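Local coordinates for DynF (Micromonospora chersina, PDB 6UBL), which is of unknown function but belongs to the dynemicin biosynthesis pathway, folds as a beta barrel and holds palmitic acid, so it may bind a lipophilic pathway compound, at residues D46-P51 and E95-I100; A137-P142 and M179-V184. All coordinates share one frame; numbering follows the deposited sequence.

Both contacts lie in the beta barrel, on the same side of the chain's centre, with their centres about 11 Å apart. Contact 1 closes first along the chain; contact 2 opens later, so the two follow in series. The links between them run through neighbouring strands. Strand 100-104, which starts at the end of contact 1, pairs with strand 129-141 of contact 2. Strand 193-205 pairs with both strand 37-50 and strand 170-183. The side chains also meet directly: Phe48 CD1 lies 3.8 Å from Leu181 CD1, and Ile100 CD1 lies 3.9 Å from Met141 CE. Together they form continuous apolar packing near the bound palmitic acid.

Contact 1 of 2, residues D46-P51 and E95-I100; sequences DTFAVP and EELGKI
At one end of the beta barrel, the connection between strands 81-92 and 100-104 brings Leu97 and Ile100 up to Phe48, near the end of strand 37-50. The contact is small and purely apolar. No hydrogen bond joins the two segments, and the CA atoms of Phe48 and Leu97 stay 9.6 Å apart, so only long side chains span the distance. Two methyl groups meet neighbouring atoms of the Phe48 ring, both approaching obliquely. Leu97 CD1 lies 4.1 Å from Phe48 CD2. Ile100 CD1 lies 4.1 Å from the next ring atom, Phe48 CE2. The methyls also touch each other, with Leu97 CD1 and Ile100 CD1 4.0 Å apart. Phe48 CG lies beside the backbone N and anti to the carbonyl carbon (chi1 -57°), which helps carry the ring toward residues 95-100. In the barrel wall, strand 37-50 pairs antiparallel with strands 54-68 and 193-205. The backbone of Phe48 is hydrogen-bonded to Tyr56 of the first, and its side chain packs on Leu195 of the second. Residues 95-97 have helical backbone angles without forming a regular helix. The chain then turns at Gly98, where phi is positive (77°), before Ile100 enters its strand. Outside the pair of segments, Leu97 packs on Tyr56, and the carbonyl of Glu96 accepts a hydrogen bond from Lys143 NZ.

Contact 2 of 2, residues A137-P142 and M179-V184; sequences AIFDMP and MPLLDV
Leu181 and Phe139 carry most of this contact. Leu181 of strand 170-183 turns both of its methyls toward one side of the Phe139 ring. CD1 sits over the ring face, about 4.5 Å from the ring centre. CD2 comes closer to a single ring atom but lies off toward CE1: Leu181 CD2 is 3.7 Å from Phe139 CE1 and 4.2 Å from Phe139 CD1. The two side chains cross at about a right angle, and each CB points toward the other segment. A second, looser touch lies where strand 170-183 has just ended, at Val184. There Ile138 CD1 is 4.3 Å from Val184 CG1, and both residues are partly exposed. Ile138 gets there through the bend of its chain, with chi2 at -68°. No hydrogen bond joins the segments, because strand 146-149 pairs with both strands 129-141 and 170-183. Phe139 is hydrogen-bonded through its backbone to Leu148 of that strand. This accounts for the 8.7 Å between the CA atoms of Phe139 and Leu181. Val184 also packs on Met149. Phe139 additionally packs on Val102. Phe139 and Leu181 thus pack across strand 146-149, and Phe139 touches the bound palmitic acid, which is in keeping with the apolar interior of a ligand-holding beta barrel.

Contact 1 of 2, residues D46-P51 and E95-I100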
# COMPACT_ATOMS: atom_id res chain seq x y z
N ASP A 46 15.79 -8.01 3.72
CA ASP A 46 15.28 -6.98 2.85
C ASP A 46 16.16 -6.89 1.61
O ASP A 46 17.39 -6.89 1.72
CB ASP A 46 15.35 -5.59 3.48
CG ASP A 46 14.67 -5.49 4.83
OD1 ASP A 46 14.34 -6.52 5.45
OD2 ASP A 46 14.50 -4.34 5.30
N THR A 47 15.56 -6.75 0.44
CA THR A 47 16.31 -6.55 -0.79
C THR A 47 16.05 -5.16 -1.37
O THR A 47 14.89 -4.75 -1.51
CB THR A 47 15.98 -7.62 -1.83
OG1 THR A 47 16.35 -8.91 -1.31
CG2 THR A 47 16.75 -7.36 -3.12
N PHE A 48 17.13 -4.46 -1.72
CA PHE A 48 17.06 -3.09 -2.21
C PHE A 48 17.66 -3.03 -3.61
O PHE A 48 18.76 -3.55 -3.83
CB PHE A 48 17.87 -2.11 -1.35
CG PHE A 48 17.47 -2.09 0.10
CD1 PHE A 48 16.47 -1.26 0.56
CD2 PHE A 48 18.15 -2.90 1.01
CE1 PHE A 48 16.12 -1.25 1.90
CE2 PHE A 48 17.80 -2.88 2.34
CZ PHE A 48 16.79 -2.06 2.79
N ALA A 49 16.95 -2.40 -4.55
CA ALA A 49 17.47 -2.15 -5.89
C ALA A 49 17.82 -0.68 -6.02
O ALA A 49 16.98 0.20 -5.74
CB ALA A 49 16.44 -2.54 -6.95
N VAL A 50 19.06 -0.40 -6.42
CA VAL A 50 19.50 0.96 -6.72
C VAL A 50 19.66 1.08 -8.23
O VAL A 50 20.52 0.41 -8.82
CB VAL A 50 20.81 1.30 -6.00
CG1 VAL A 50 21.22 2.74 -6.34
CG2 VAL A 50 20.67 1.12 -4.51
N PRO A 51 18.84 1.88 -8.91
CA PRO A 51 18.83 1.87 -10.38
C PRO A 51 20.21 2.15 -10.95
O PRO A 51 20.90 3.08 -10.54
CB PRO A 51 17.84 2.99 -10.72
CG PRO A 51 16.91 3.04 -9.55
CD PRO A 51 17.76 2.73 -8.35
N GLU A 95 28.30 -4.59 2.96
CA GLU A 95 29.53 -3.95 2.54
C GLU A 95 29.23 -2.73 1.68
O GLU A 95 29.79 -1.65 1.90
CB GLU A 95 30.39 -4.95 1.76
CG GLU A 95 31.65 -4.36 1.11
CD GLU A 95 32.62 -3.76 2.11
OE1 GLU A 95 33.64 -3.20 1.68
OE2 GLU A 95 32.37 -3.88 3.33
N GLU A 96 28.33 -2.88 0.71
CA GLU A 96 28.09 -1.82 -0.26
C GLU A 96 27.26 -0.68 0.32
O GLU A 96 27.53 0.49 0.04
CB GLU A 96 27.41 -2.40 -1.50
CG GLU A 96 28.23 -3.45 -2.23
CD GLU A 96 27.93 -4.88 -1.79
OE1 GLU A 96 27.37 -5.09 -0.70
OE2 GLU A 96 28.29 -5.81 -2.55
N LEU A 97 26.24 -1.00 1.12
CA LEU A 97 25.33 0.02 1.63
C LEU A 97 25.66 0.48 3.04
O LEU A 97 25.06 1.44 3.52
CB LEU A 97 23.90 -0.52 1.60
CG LEU A 97 23.41 -1.02 0.24
CD1 LEU A 97 21.97 -1.50 0.39
CD2 LEU A 97 23.54 0.03 -0.83
N GLY A 98 26.60 -0.18 3.71
CA GLY A 98 26.93 0.16 5.08
C GLY A 98 25.90 -0.36 6.06
O GLY A 98 25.05 -1.21 5.75
N LYS A 99 25.97 0.17 7.28
CA LYS A 99 25.02 -0.18 8.33
C LYS A 99 23.72 0.59 8.12
O LYS A 99 23.73 1.82 8.04
CB LYS A 99 25.62 0.17 9.70
CG LYS A 99 24.77 -0.21 10.90
CD LYS A 99 25.52 0.09 12.20
CE LYS A 99 25.28 -1.00 13.24
NZ LYS A 99 26.52 -1.40 13.97
N ILE A 100 22.61 -0.14 8.05
CA ILE A 100 21.30 0.43 7.80
C ILE A 100 20.48 0.29 9.08
O ILE A 100 20.38 -0.81 9.65
CB ILE A 100 20.60 -0.28 6.63
CG1 ILE A 100 21.49 -0.24 5.37
CG2 ILE A 100 19.23 0.34 6.34
CD1 ILE A 100 21.00 -1.14 4.24

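Contact 2 of 2, residues A137-P142 and M179-V184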
# COMPACT_ATOMS: atom_id res chain seq x y z
N ALA A 137 8.30 4.06 7.30
CA ALA A 137 9.61 3.83 7.88
C ALA A 137 10.63 4.86 7.42
O ALA A 137 10.43 5.58 6.44
CB ALA A 137 10.12 2.42 7.52
N ILE A 138 11.75 4.89 8.15
CA ILE A 138 12.94 5.65 7.78
C ILE A 138 14.09 4.66 7.70
O ILE A 138 14.33 3.91 8.65
CB ILE A 138 13.28 6.72 8.84
CG1 ILE A 138 12.09 7.66 9.05
CG2 ILE A 138 14.53 7.49 8.42
CD1 ILE A 138 11.81 8.53 7.87
N PHE A 139 14.86 4.72 6.61
CA PHE A 139 16.03 3.86 6.41
C PHE A 139 17.26 4.76 6.47
O PHE A 139 17.52 5.51 5.52
CB PHE A 139 15.96 3.14 5.05
CG PHE A 139 14.78 2.22 4.88
CD1 PHE A 139 13.53 2.74 4.56
CD2 PHE A 139 14.91 0.85 5.01
CE1 PHE A 139 12.44 1.91 4.39
CE2 PHE A 139 13.82 0.01 4.84
CZ PHE A 139 12.58 0.54 4.53
N ASP A 140 18.00 4.70 7.58
CA ASP A 140 19.19 5.52 7.75
C ASP A 140 20.39 4.77 7.17
O ASP A 140 20.72 3.67 7.64
CB ASP A 140 19.39 5.80 9.24
CG ASP A 140 20.40 6.91 9.53
OD1 ASP A 140 20.94 7.51 8.58
OD2 ASP A 140 20.64 7.16 10.72
N MET A 141 21.03 5.35 6.16
CA MET A 141 22.15 4.75 5.45
C MET A 141 23.32 5.72 5.50
O MET A 141 23.67 6.36 4.50
CB MET A 141 21.76 4.40 4.01
CG MET A 141 20.56 3.46 3.88
SD MET A 141 20.35 2.78 2.21
CE MET A 141 18.96 1.66 2.41
N PRO A 142 23.95 5.87 6.67
CA PRO A 142 25.05 6.83 6.81
C PRO A 142 26.19 6.66 5.82
O PRO A 142 26.80 7.65 5.42
CB PRO A 142 25.52 6.63 8.26
CG PRO A 142 24.96 5.26 8.67
CD PRO A 142 23.65 5.17 7.93
N MET A 179 8.88 -1.09 -4.39
CA MET A 179 8.34 -0.09 -3.46
C MET A 179 9.30 1.08 -3.47
O MET A 179 10.48 0.92 -3.08
CB MET A 179 8.27 -0.71 -2.05
CG MET A 179 8.48 0.27 -0.89
SD MET A 179 7.04 1.31 -0.58
CE MET A 179 5.78 0.08 -0.21
N PRO A 180 8.87 2.29 -3.87
CA PRO A 180 9.81 3.42 -3.94
C PRO A 180 10.31 3.87 -2.56
O PRO A 180 9.55 3.94 -1.59
CB PRO A 180 9.01 4.53 -4.62
CG PRO A 180 7.78 3.86 -5.19
CD PRO A 180 7.52 2.67 -4.32
N LEU A 181 11.60 4.17 -2.49
CA LEU A 181 12.23 4.77 -1.32
C LEU A 181 12.81 6.12 -1.71
O LEU A 181 13.56 6.22 -2.68
CB LEU A 181 13.31 3.86 -0.74
CG LEU A 181 12.81 2.49 -0.29
CD1 LEU A 181 13.98 1.65 0.21
CD2 LEU A 181 11.74 2.60 0.79
N LEU A 182 12.43 7.16 -0.97
CA LEU A 182 12.69 8.55 -1.31
C LEU A 182 13.68 9.17 -0.34
O LEU A 182 13.68 8.86 0.85
CB LEU A 182 11.38 9.35 -1.23
CG LEU A 182 10.20 8.74 -1.99
CD1 LEU A 182 8.91 9.50 -1.72
CD2 LEU A 182 10.53 8.72 -3.47
N ASP A 183 14.54 10.05 -0.86
CA ASP A 183 15.43 10.84 -0.01
C ASP A 183 14.59 11.74 0.88
O ASP A 183 13.73 12.49 0.40
CB ASP A 183 16.33 11.68 -0.92
CG ASP A 183 17.45 12.40 -0.17
OD1 ASP A 183 17.38 12.58 1.06
OD2 ASP A 183 18.40 12.83 -0.86
N VAL A 184 14.81 11.66 2.20
CA VAL A 184 14.05 12.50 3.12
C VAL A 184 14.25 13.98 2.79
O VAL A 184 13.38 14.81 3.08
CB VAL A 184 14.41 12.21 4.60
CG1 VAL A 184 13.98 10.81 4.99
CG2 VAL A 184 15.90 12.41 4.83